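Local coordinates for TagI restriction endonuclease (Thermocrispum agreste, PDB 6GHS), which probably recognises DNA containing modified cytosine through its SRA domain and cuts it with its HNH nuclease domain, at residues D125-A136 with V146-Q157; A48-P56 with I65-Q73. All coordinates share one frame; numbering follows the deposited sequence.

Contact 1 of 2, residues D125-A136 with V146-Q157; sequences DGLYKVVAHWFA and VCQFQLVKIYDQ
Gln-148 OE1 accepts two hydrogen bonds, one from the indole NE1 of Trp-134 and one from Lys-236 NZ of the second subunit. Trp-134 and Gln-148 lie near one end of a long antiparallel beta hairpin in the SRA domain. The Trp-134 NE1 to Gln-148 OE1 bond is 2.9 Å long and bent, with 146° at the hydrogen. The acceptor lies out of the indole plane, and ring and amide planes stand 74° apart. Trp-134 CG sits between its backbone N and carbonyl carbon (chi1 58°), which lays the indole across the neighbouring strand. Gln-148 CB covers one ring face, offset toward the rim, and Gln-150 CB meets the six-membered ring at its edge. A leucine in place of Trp-134 would probably leave Gln-148 OE1 without its donor from the partner strand and uncover Gln-148 CB.

The Trp-134 and Gln-148 backbones also form a hydrogen-bonded pair. Further along, Val-131 N bonds to Gln-150 O at 2.9 Å, while Gln-150 N bonds to Ala-132 O at 3.0 Å. Two residues thus face one, consistent with a classic beta bulge. Beyond it, Lys-129 N reaches Val-152 O at 2.7 Å.

Trp-134, Gln-148 and Gln-150 share one face of the hairpin; the opposite face carries Val-130, His-133, Phe-135, Cys-147, Phe-149 and Leu-151. Helix 89-100 packs against Val-130, His-133 and Phe-149. The side chains of Val-130 and Leu-151 lie side by side, CG2 near CD2, and Phe-149 CD2 touches His-133 CB at 3.7 Å. Cys-147 SG lies over the Phe-135 ring, a sulfur-aromatic contact.

At the far end, Lys-153 runs extended across the Tyr-128 ring. Its NZ pairs with Glu-15, and Tyr-128 OH bonds to Gly-62 O. Lys-153 CB sits over the ring face, 4.0 Å from the Tyr-128 ring centroid.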
loop_
_atom_site.group_PDB
_atom_site.type_symbol
_atom_site.label_atom_id
_atom_site.label_comp_id
_atom_site.label_asym_id
_atom_site.label_seq_id
_atom_site.Cartn_x
_atom_site.Cartn_y
_atom_site.Cartn_z
ATOM N N ASP A 125 -13.077 19.434 8.902
ATOM C CA ASP A 125 -13.464 18.666 7.704
ATOM C C ASP A 125 -12.979 17.213 7.671
ATOM O O ASP A 125 -12.802 16.641 6.597
ATOM C CB ASP A 125 -12.993 19.400 6.442
ATOM C CG ASP A 125 -13.707 20.714 6.238
ATOM O OD1 ASP A 125 -14.292 21.229 7.211
ATOM O OD2 ASP A 125 -13.690 21.241 5.107
ATOM N N GLY A 126 -12.804 16.594 8.834
ATOM C CA GLY A 126 -12.417 15.174 8.903
ATOM C C GLY A 126 -10.963 14.820 8.607
ATOM O O GLY A 126 -10.111 15.689 8.446
ATOM N N LEU A 127 -10.701 13.521 8.513
ATOM C CA LEU A 127 -9.347 12.997 8.390
ATOM C C LEU A 127 -8.869 12.897 6.935
ATOM O O LEU A 127 -9.612 12.486 6.038
ATOM C CB LEU A 127 -9.276 11.612 9.029
ATOM C CG LEU A 127 -9.837 11.421 10.441
ATOM C CD1 LEU A 127 -9.921 9.937 10.770
ATOM C CD2 LEU A 127 -9.006 12.150 11.486
ATOM N N TYR A 128 -7.613 13.281 6.725
ATOM C CA TYR A 128 -6.901 13.092 5.463
ATOM C C TYR A 128 -5.635 12.270 5.702
ATOM O O TYR A 128 -5.127 12.179 6.830
ATOM C CB TYR A 128 -6.511 14.431 4.860
ATOM C CG TYR A 128 -7.657 15.225 4.282
ATOM C CD1 TYR A 128 -8.754 15.602 5.068
ATOM C CD2 TYR A 128 -7.632 15.633 2.949
ATOM C CE1 TYR A 128 -9.793 16.342 4.537
ATOM C CE2 TYR A 128 -8.672 16.375 2.407
ATOM C CZ TYR A 128 -9.751 16.726 3.202
ATOM O OH TYR A 128 -10.791 17.460 2.667
ATOM N N LYS A 129 -5.139 11.680 4.620
ATOM C CA LYS A 129 -3.961 10.824 4.621
ATOM C C LYS A 129 -2.884 11.633 3.932
ATOM O O LYS A 129 -3.167 12.309 2.950
ATOM C CB LYS A 129 -4.276 9.565 3.820
ATOM C CG LYS A 129 -3.171 8.527 3.658
ATOM C CD LYS A 129 -3.606 7.483 2.613
ATOM C CE LYS A 129 -2.589 6.371 2.370
ATOM N NZ LYS A 129 -2.481 5.451 3.537
ATOM N N VAL A 130 -1.664 11.605 4.454
ATOM C CA VAL A 130 -0.534 12.271 3.799
ATOM C C VAL A 130 0.080 11.226 2.871
ATOM O O VAL A 130 0.380 10.107 3.303
ATOM C CB VAL A 130 0.519 12.770 4.805
ATOM C CG1 VAL A 130 1.582 13.597 4.093
ATOM C CG2 VAL A 130 -0.146 13.580 5.912
ATOM N N VAL A 131 0.261 11.586 1.606
ATOM C CA VAL A 131 0.668 10.627 0.583
ATOM C C VAL A 131 2.105 10.836 0.103
ATOM O O VAL A 131 2.843 9.865 -0.069
ATOM C CB VAL A 131 -0.323 10.648 -0.594
ATOM C CG1 VAL A 131 0.205 9.841 -1.781
ATOM C CG2 VAL A 131 -1.674 10.112 -0.134
ATOM N N ALA A 132 2.495 12.084 -0.131
ATOM C CA ALA A 132 3.860 12.381 -0.563
ATOM C C ALA A 132 4.297 13.728 -0.058
ATOM O O ALA A 132 3.466 14.519 0.382
ATOM C CB ALA A 132 3.945 12.356 -2.078
ATOM N N HIS A 133 5.604 13.979 -0.128
ATOM C CA HIS A 133 6.156 15.291 0.194
ATOM C C HIS A 133 7.336 15.648 -0.697
ATOM O O HIS A 133 8.006 14.781 -1.226
ATOM C CB HIS A 133 6.589 15.338 1.647
ATOM C CG HIS A 133 7.766 14.472 1.942
ATOM N ND1 HIS A 133 7.641 13.208 2.471
ATOM C CD2 HIS A 133 9.093 14.677 1.762
ATOM C CE1 HIS A 133 8.843 12.675 2.620
ATOM N NE2 HIS A 133 9.740 13.548 2.200
ATOM N N TRP A 134 7.589 16.936 -0.844
ATOM C CA TRP A 134 8.682 17.409 -1.681
ATOM C C TRP A 134 9.057 18.819 -1.290
ATOM O O TRP A 134 8.423 19.420 -0.422
ATOM C CB TRP A 134 8.260 17.393 -3.150
ATOM C CG TRP A 134 7.051 18.217 -3.383
ATOM C CD1 TRP A 134 7.002 19.546 -3.693
ATOM C CD2 TRP A 134 5.700 17.777 -3.277
ATOM N NE1 TRP A 134 5.697 19.957 -3.804
ATOM C CE2 TRP A 134 4.878 18.891 -3.554
ATOM C CE3 TRP A 134 5.102 16.544 -2.982
ATOM C CZ2 TRP A 134 3.493 18.811 -3.544
ATOM C CZ3 TRP A 134 3.721 16.465 -2.970
ATOM C CH2 TRP A 134 2.929 17.594 -3.249
ATOM N N PHE A 135 10.092 19.336 -1.948
ATOM C CA PHE A 135 10.455 20.744 -1.862
ATOM C C PHE A 135 10.247 21.405 -3.203
ATOM O O PHE A 135 10.454 20.780 -4.249
ATOM C CB PHE A 135 11.888 20.901 -1.392
ATOM C CG PHE A 135 12.057 20.571 0.048
ATOM C CD1 PHE A 135 12.079 19.247 0.467
ATOM C CD2 PHE A 135 12.136 21.573 0.997
ATOM C CE1 PHE A 135 12.211 18.928 1.808
ATOM C CE2 PHE A 135 12.270 21.262 2.337
ATOM C CZ PHE A 135 12.306 19.939 2.745
ATOM N N ALA A 136 9.794 22.656 -3.157
ATOM C CA ALA A 136 9.626 23.474 -4.355
ATOM C C ALA A 136 10.084 24.891 -4.045
ATOM O O ALA A 136 10.477 25.184 -2.916
ATOM C CB ALA A 136 8.173 23.459 -4.817
ATOM N N VAL A 146 10.507 25.816 -0.171
ATOM C CA VAL A 146 9.532 25.415 0.840
ATOM C C VAL A 146 9.237 23.929 0.727
ATOM O O VAL A 146 9.383 23.329 -0.341
ATOM C CB VAL A 146 8.202 26.189 0.736
ATOM C CG1 VAL A 146 8.407 27.626 1.181
ATOM C CG2 VAL A 146 7.604 26.123 -0.675
ATOM N N CYS A 147 8.795 23.372 1.845
ATOM C CA CYS A 147 8.379 21.994 1.948
ATOM C C CYS A 147 6.897 21.880 1.608
ATOM O O CYS A 147 6.128 22.736 1.997
ATOM C CB CYS A 147 8.610 21.543 3.378
ATOM S SG CYS A 147 8.524 19.767 3.543
ATOM N N GLN A 148 6.488 20.833 0.905
ATOM C CA GLN A 148 5.073 20.659 0.553
ATOM C C GLN A 148 4.587 19.227 0.702
ATOM O O GLN A 148 5.353 18.282 0.587
ATOM C CB GLN A 148 4.813 21.141 -0.869
ATOM C CG GLN A 148 4.458 22.611 -0.951
ATOM C CD GLN A 148 4.155 23.066 -2.366
ATOM O OE1 GLN A 148 4.796 22.634 -3.331
ATOM N NE2 GLN A 148 3.174 23.949 -2.498
ATOM N N PHE A 149 3.295 19.084 0.953
ATOM C CA PHE A 149 2.691 17.792 1.228
ATOM C C PHE A 149 1.460 17.622 0.350
ATOM O O PHE A 149 0.799 18.596 0.004
ATOM C CB PHE A 149 2.321 17.687 2.716
ATOM C CG PHE A 149 3.484 17.920 3.638
ATOM C CD1 PHE A 149 3.839 19.206 4.014
ATOM C CD2 PHE A 149 4.247 16.850 4.110
ATOM C CE1 PHE A 149 4.923 19.417 4.849
ATOM C CE2 PHE A 149 5.336 17.058 4.942
ATOM C CZ PHE A 149 5.670 18.340 5.315
ATOM N N GLN A 150 1.180 16.375 -0.019
ATOM C CA GLN A 150 -0.058 16.017 -0.682
ATOM C C GLN A 150 -0.962 15.254 0.295
ATOM O O GLN A 150 -0.564 14.209 0.825
ATOM C CB GLN A 150 0.246 15.160 -1.895
ATOM C CG GLN A 150 -0.935 15.007 -2.838
ATOM C CD GLN A 150 -0.645 14.049 -3.970
ATOM O OE1 GLN A 150 0.144 13.114 -3.822
ATOM N NE2 GLN A 150 -1.285 14.275 -5.110
ATOM N N LEU A 151 -2.165 15.787 0.538
ATOM C CA LEU A 151 -3.142 15.152 1.440
ATOM C C LEU A 151 -4.404 14.740 0.683
ATOM O O LEU A 151 -4.899 15.490 -0.148
ATOM C CB LEU A 151 -3.496 16.068 2.617
ATOM C CG LEU A 151 -2.352 16.288 3.615
ATOM C CD1 LEU A 151 -1.447 17.422 3.171
ATOM C CD2 LEU A 151 -2.863 16.577 5.013
ATOM N N VAL A 152 -4.897 13.536 0.977
ATOM C CA VAL A 152 -6.045 12.919 0.295
ATOM C C VAL A 152 -7.066 12.519 1.348
ATOM O O VAL A 152 -6.703 11.934 2.373
ATOM C CB VAL A 152 -5.640 11.636 -0.467
ATOM C CG1 VAL A 152 -6.869 10.933 -1.049
ATOM C CG2 VAL A 152 -4.640 11.956 -1.568
ATOM N N LYS A 153 -8.340 12.790 1.088
ATOM C CA LYS A 153 -9.352 12.484 2.078
ATOM C C LYS A 153 -9.534 10.987 2.256
ATOM O O LYS A 153 -9.701 10.245 1.295
ATOM C CB LYS A 153 -10.694 13.116 1.756
ATOM C CG LYS A 153 -11.700 12.861 2.869
ATOM C CD LYS A 153 -12.738 13.947 2.934
ATOM C CE LYS A 153 -13.611 13.763 4.152
ATOM N NZ LYS A 153 -14.584 14.883 4.164
ATOM N N ILE A 154 -9.496 10.574 3.513
ATOM C CA ILE A 154 -9.832 9.232 3.904
ATOM C C ILE A 154 -11.349 9.157 3.945
ATOM O O ILE A 154 -11.976 9.865 4.735
ATOM C CB ILE A 154 -9.242 8.929 5.281
ATOM C CG1 ILE A 154 -7.726 8.827 5.159
ATOM C CG2 ILE A 154 -9.816 7.647 5.866
ATOM C CD1 ILE A 154 -7.011 9.071 6.465
ATOM N N TYR A 155 -11.926 8.315 3.087
ATOM C CA TYR A 155 -13.369 8.057 3.088
ATOM C C TYR A 155 -13.731 6.782 3.836
ATOM O O TYR A 155 -14.693 6.775 4.602
ATOM C CB TYR A 155 -13.932 8.049 1.658
ATOM C CG TYR A 155 -14.293 9.440 1.194
ATOM C CD1 TYR A 155 -15.216 10.211 1.916
ATOM C CD2 TYR A 155 -13.707 10.004 0.050
ATOM C CE1 TYR A 155 -15.552 11.498 1.515
ATOM C CE2 TYR A 155 -14.040 11.293 -0.366
ATOM C CZ TYR A 155 -14.964 12.037 0.370
ATOM O OH TYR A 155 -15.312 13.316 -0.010
ATOM N N ASP A 156 -12.968 5.716 3.615
ATOM C CA ASP A 156 -13.078 4.501 4.420
ATOM C C ASP A 156 -11.729 4.240 5.092
ATOM O O ASP A 156 -10.699 4.229 4.418
ATOM C CB ASP A 156 -13.490 3.319 3.537
ATOM C CG ASP A 156 -13.789 2.055 4.338
ATOM O OD1 ASP A 156 -14.421 2.138 5.418
ATOM O OD2 ASP A 156 -13.391 0.966 3.876
ATOM N N GLN A 157 -11.743 4.023 6.409
ATOM C CA GLN A 157 -10.505 3.887 7.202
ATOM C C GLN A 157 -9.790 2.534 7.060
ATOM O O GLN A 157 -8.561 2.467 7.167
ATOM C CB GLN A 157 -10.786 4.178 8.674
ATOM C CG GLN A 157 -11.274 5.598 8.891
ATOM C CD GLN A 157 -11.370 5.981 10.347
ATOM O OE1 GLN A 157 -10.788 5.334 11.222
ATOM N NE2 GLN A 157 -12.105 7.049 10.616
HETATM O O HOH W 1 -12.715 11.674 6.519
#

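Contact 2 of 2, residues A48-P56 with I65-Q73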
loop_
_atom_site.group_PDB
_atom_site.type_symbol
_atom_site.label_atom_id
_atom_site.label_comp_id
_atom_site.label_asym_id
_atom_site.label_seq_id
_atom_site.Cartn_x
_atom_site.Cartn_y
_atom_site.Cartn_z
ATOM N N ALA A 48 -2.806 17.119 13.351
ATOM C CA ALA A 48 -3.689 18.063 12.678
ATOM C C ALA A 48 -2.977 19.145 11.903
ATOM O O ALA A 48 -1.825 19.462 12.171
ATOM C CB ALA A 48 -4.623 18.702 13.685
ATOM N N ILE A 49 -3.690 19.707 10.932
ATOM C CA ILE A 49 -3.284 20.937 10.278
ATOM C C ILE A 49 -4.472 21.864 10.175
ATOM O O ILE A 49 -5.605 21.410 10.080
ATOM C CB ILE A 49 -2.678 20.706 8.874
ATOM C CG1 ILE A 49 -3.662 20.023 7.908
ATOM C CG2 ILE A 49 -1.407 19.875 8.988
ATOM C CD1 ILE A 49 -3.304 20.224 6.446
ATOM N N VAL A 50 -4.186 23.161 10.195
ATOM C CA VAL A 50 -5.172 24.214 10.003
ATOM C C VAL A 50 -4.834 24.912 8.709
ATOM O O VAL A 50 -3.692 25.329 8.521
ATOM C CB VAL A 50 -5.118 25.226 11.148
ATOM C CG1 VAL A 50 -5.925 26.486 10.827
ATOM C CG2 VAL A 50 -5.596 24.564 12.433
ATOM N N LEU A 51 -5.837 25.056 7.845
ATOM C CA LEU A 51 -5.655 25.539 6.490
ATOM C C LEU A 51 -6.440 26.830 6.291
ATOM O O LEU A 51 -7.650 26.807 6.078
ATOM C CB LEU A 51 -6.099 24.452 5.509
ATOM C CG LEU A 51 -5.998 24.726 3.999
ATOM C CD1 LEU A 51 -4.706 25.435 3.570
ATOM C CD2 LEU A 51 -6.176 23.414 3.251
ATOM N N ASN A 52 -5.721 27.947 6.360
ATOM C CA ASN A 52 -6.289 29.288 6.356
ATOM C C ASN A 52 -5.411 30.181 5.466
ATOM O O ASN A 52 -4.914 31.218 5.914
ATOM C CB ASN A 52 -6.323 29.788 7.814
ATOM C CG ASN A 52 -7.219 31.007 8.021
ATOM O OD1 ASN A 52 -7.698 31.637 7.071
ATOM N ND2 ASN A 52 -7.446 31.346 9.288
ATOM N N GLY A 53 -5.217 29.757 4.211
ATOM C CA GLY A 53 -4.369 30.465 3.224
ATOM C C GLY A 53 -3.042 31.012 3.754
ATOM O O GLY A 53 -2.725 32.190 3.553
ATOM N N GLY A 54 -2.279 30.153 4.434
ATOM C CA GLY A 54 -1.008 30.526 5.072
ATOM C C GLY A 54 0.113 30.854 4.098
ATOM O O GLY A 54 0.920 31.739 4.380
ATOM N N TYR A 55 0.187 30.120 2.982
ATOM C CA TYR A 55 1.072 30.452 1.862
ATOM C C TYR A 55 0.254 30.501 0.576
ATOM O O TYR A 55 -0.779 29.831 0.482
ATOM C CB TYR A 55 2.178 29.412 1.702
ATOM C CG TYR A 55 3.352 29.575 2.640
ATOM C CD1 TYR A 55 3.256 29.198 3.980
ATOM C CD2 TYR A 55 4.575 30.077 2.188
ATOM C CE1 TYR A 55 4.333 29.335 4.850
ATOM C CE2 TYR A 55 5.659 30.221 3.053
ATOM C CZ TYR A 55 5.531 29.848 4.384
ATOM O OH TYR A 55 6.586 29.978 5.252
ATOM N N PRO A 56 0.717 31.276 -0.432
ATOM C CA PRO A 56 0.040 31.260 -1.737
ATOM C C PRO A 56 0.423 30.052 -2.603
ATOM O O PRO A 56 -0.133 29.878 -3.688
ATOM C CB PRO A 56 0.497 32.572 -2.398
ATOM C CG PRO A 56 1.531 33.170 -1.491
ATOM C CD PRO A 56 1.908 32.142 -0.473
ATOM N N ILE A 65 -5.328 18.102 -1.206
ATOM C CA ILE A 65 -4.716 19.342 -0.708
ATOM C C ILE A 65 -3.209 19.320 -0.890
ATOM O O ILE A 65 -2.545 18.373 -0.464
ATOM C CB ILE A 65 -4.944 19.566 0.799
ATOM C CG1 ILE A 65 -6.395 19.303 1.188
ATOM C CG2 ILE A 65 -4.555 20.991 1.181
ATOM C CD1 ILE A 65 -6.669 19.522 2.657
ATOM N N ILE A 66 -2.688 20.383 -1.496
ATOM C CA ILE A 66 -1.262 20.655 -1.495
ATOM C C ILE A 66 -1.033 21.639 -0.355
ATOM O O ILE A 66 -1.340 22.821 -0.501
ATOM C CB ILE A 66 -0.769 21.253 -2.837
ATOM C CG1 ILE A 66 -1.304 20.460 -4.026
ATOM C CG2 ILE A 66 0.748 21.280 -2.887
ATOM C CD1 ILE A 66 -1.169 18.958 -3.891
ATOM N N TYR A 67 -0.525 21.146 0.779
ATOM C CA TYR A 67 -0.243 21.976 1.958
ATOM C C TYR A 67 1.223 22.361 1.994
ATOM O O TYR A 67 2.082 21.521 1.789
ATOM C CB TYR A 67 -0.600 21.230 3.244
ATOM C CG TYR A 67 -0.559 22.086 4.495
ATOM C CD1 TYR A 67 -1.445 23.153 4.662
ATOM C CD2 TYR A 67 0.349 21.829 5.519
ATOM C CE1 TYR A 67 -1.421 23.944 5.803
ATOM C CE2 TYR A 67 0.378 22.616 6.665
ATOM C CZ TYR A 67 -0.510 23.672 6.803
ATOM O OH TYR A 67 -0.494 24.462 7.928
ATOM N N THR A 68 1.494 23.634 2.271
ATOM C CA THR A 68 2.861 24.147 2.386
ATOM C C THR A 68 3.249 24.272 3.850
ATOM O O THR A 68 2.449 24.682 4.683
ATOM C CB THR A 68 3.007 25.510 1.693
ATOM O OG1 THR A 68 2.357 25.460 0.416
ATOM C CG2 THR A 68 4.486 25.865 1.491
ATOM N N GLY A 69 4.497 23.930 4.142
ATOM C CA GLY A 69 4.951 23.728 5.505
ATOM C C GLY A 69 5.314 24.984 6.253
ATOM O O GLY A 69 5.051 26.088 5.812
ATOM N N HIS A 70 5.936 24.778 7.401
ATOM C CA HIS A 70 6.288 25.837 8.313
ATOM C C HIS A 70 7.785 26.146 8.247
ATOM O O HIS A 70 8.592 25.265 7.959
ATOM C CB HIS A 70 5.904 25.424 9.735
ATOM C CG HIS A 70 6.106 26.508 10.735
ATOM N ND1 HIS A 70 7.270 26.634 11.460
ATOM C CD2 HIS A 70 5.325 27.555 11.086
ATOM C CE1 HIS A 70 7.188 27.700 12.236
ATOM N NE2 HIS A 70 6.018 28.277 12.027
ATOM N N GLY A 71 8.136 27.407 8.500
ATOM C CA GLY A 71 9.529 27.836 8.665
ATOM C C GLY A 71 9.989 28.943 7.729
ATOM O O GLY A 71 9.436 29.128 6.644
ATOM N N GLY A 72 11.009 29.682 8.173
ATOM C CA GLY A 72 11.697 30.669 7.349
ATOM C C GLY A 72 10.996 31.992 7.074
ATOM O O GLY A 72 11.297 32.645 6.070
ATOM N N GLN A 73 10.081 32.409 7.947
ATOM C CA GLN A 73 9.393 33.689 7.771
ATOM C C GLN A 73 9.972 34.737 8.687
ATOM O O GLN A 73 10.382 34.428 9.801
ATOM C CB GLN A 73 7.895 33.561 8.032
ATOM C CG GLN A 73 7.104 33.220 6.780
ATOM C CD GLN A 73 5.651 33.649 6.832
ATOM O OE1 GLN A 73 5.157 34.121 7.857
ATOM N NE2 GLN A 73 4.955 33.481 5.711
HETATM O O HOH W 2 6.819 29.582 8.105
#
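Ile-49 and Tyr-67 lie alongside each other, running opposite ways, with Ile-49 CD1 over one face of the phenol ring. Their strands belong to the curled beta sheet of the SRA domain. The strand segments cross nearly at right angles (93°), axes 9.2 Å apart, so side chains rather than backbone bonds fill the space between them.

With chi1 at -170°, Tyr-67 CG lies opposite its backbone N, and the ring rests against Ile-49 and Leu-51. Ile-49 CD1 is 3.9 Å from the Tyr-67 ring centroid, a CH-pi contact, while Leu-51 CD1 meets the same ring at its edge. The other Leu-51 branch meets Ile-65 tip to tip, CD2 to CG2 at 3.6 Å. Leu-151 also packs on Ile-49 and Tyr-67.

The loops beyond the strands meet at Tyr-55. Thr-68 crosses it at about a right angle and puts CG2 over one ring face, while Thr-68 OG1 bonds to Asp-58. Gln-73 reaches in from the other direction, its CG 3.6 Å from Tyr-55 OH and its amide plane 45° from the ring. Tyr-55 OH is hydrogen-bonded to Gln-80 OE1. A water in the ring plane donates to Tyr-55 OH at 2.9 Å and accepts from Gly-71 N.

In the fold
Contact 2 comes wholly before contact 1 along the chain. Their centres lie about 12 Å apart, and all four segments belong to the SRA domain. Strand 64-68 of contact 2 is the antiparallel neighbour of strand 145-153 of contact 1. Probable backbone hydrogen bonds join them, from Leu-151 N to Ile-65 O and from Phe-149 N to Tyr-67 O. Strand 104-109 makes a second connection: it pairs with both 45-51 and 122-137. The hairpin of contact 1 is therefore linked to both strands of contact 2 through one curled sheet. Contact 1 also reaches the second subunit, so this sheet takes part in the dimer.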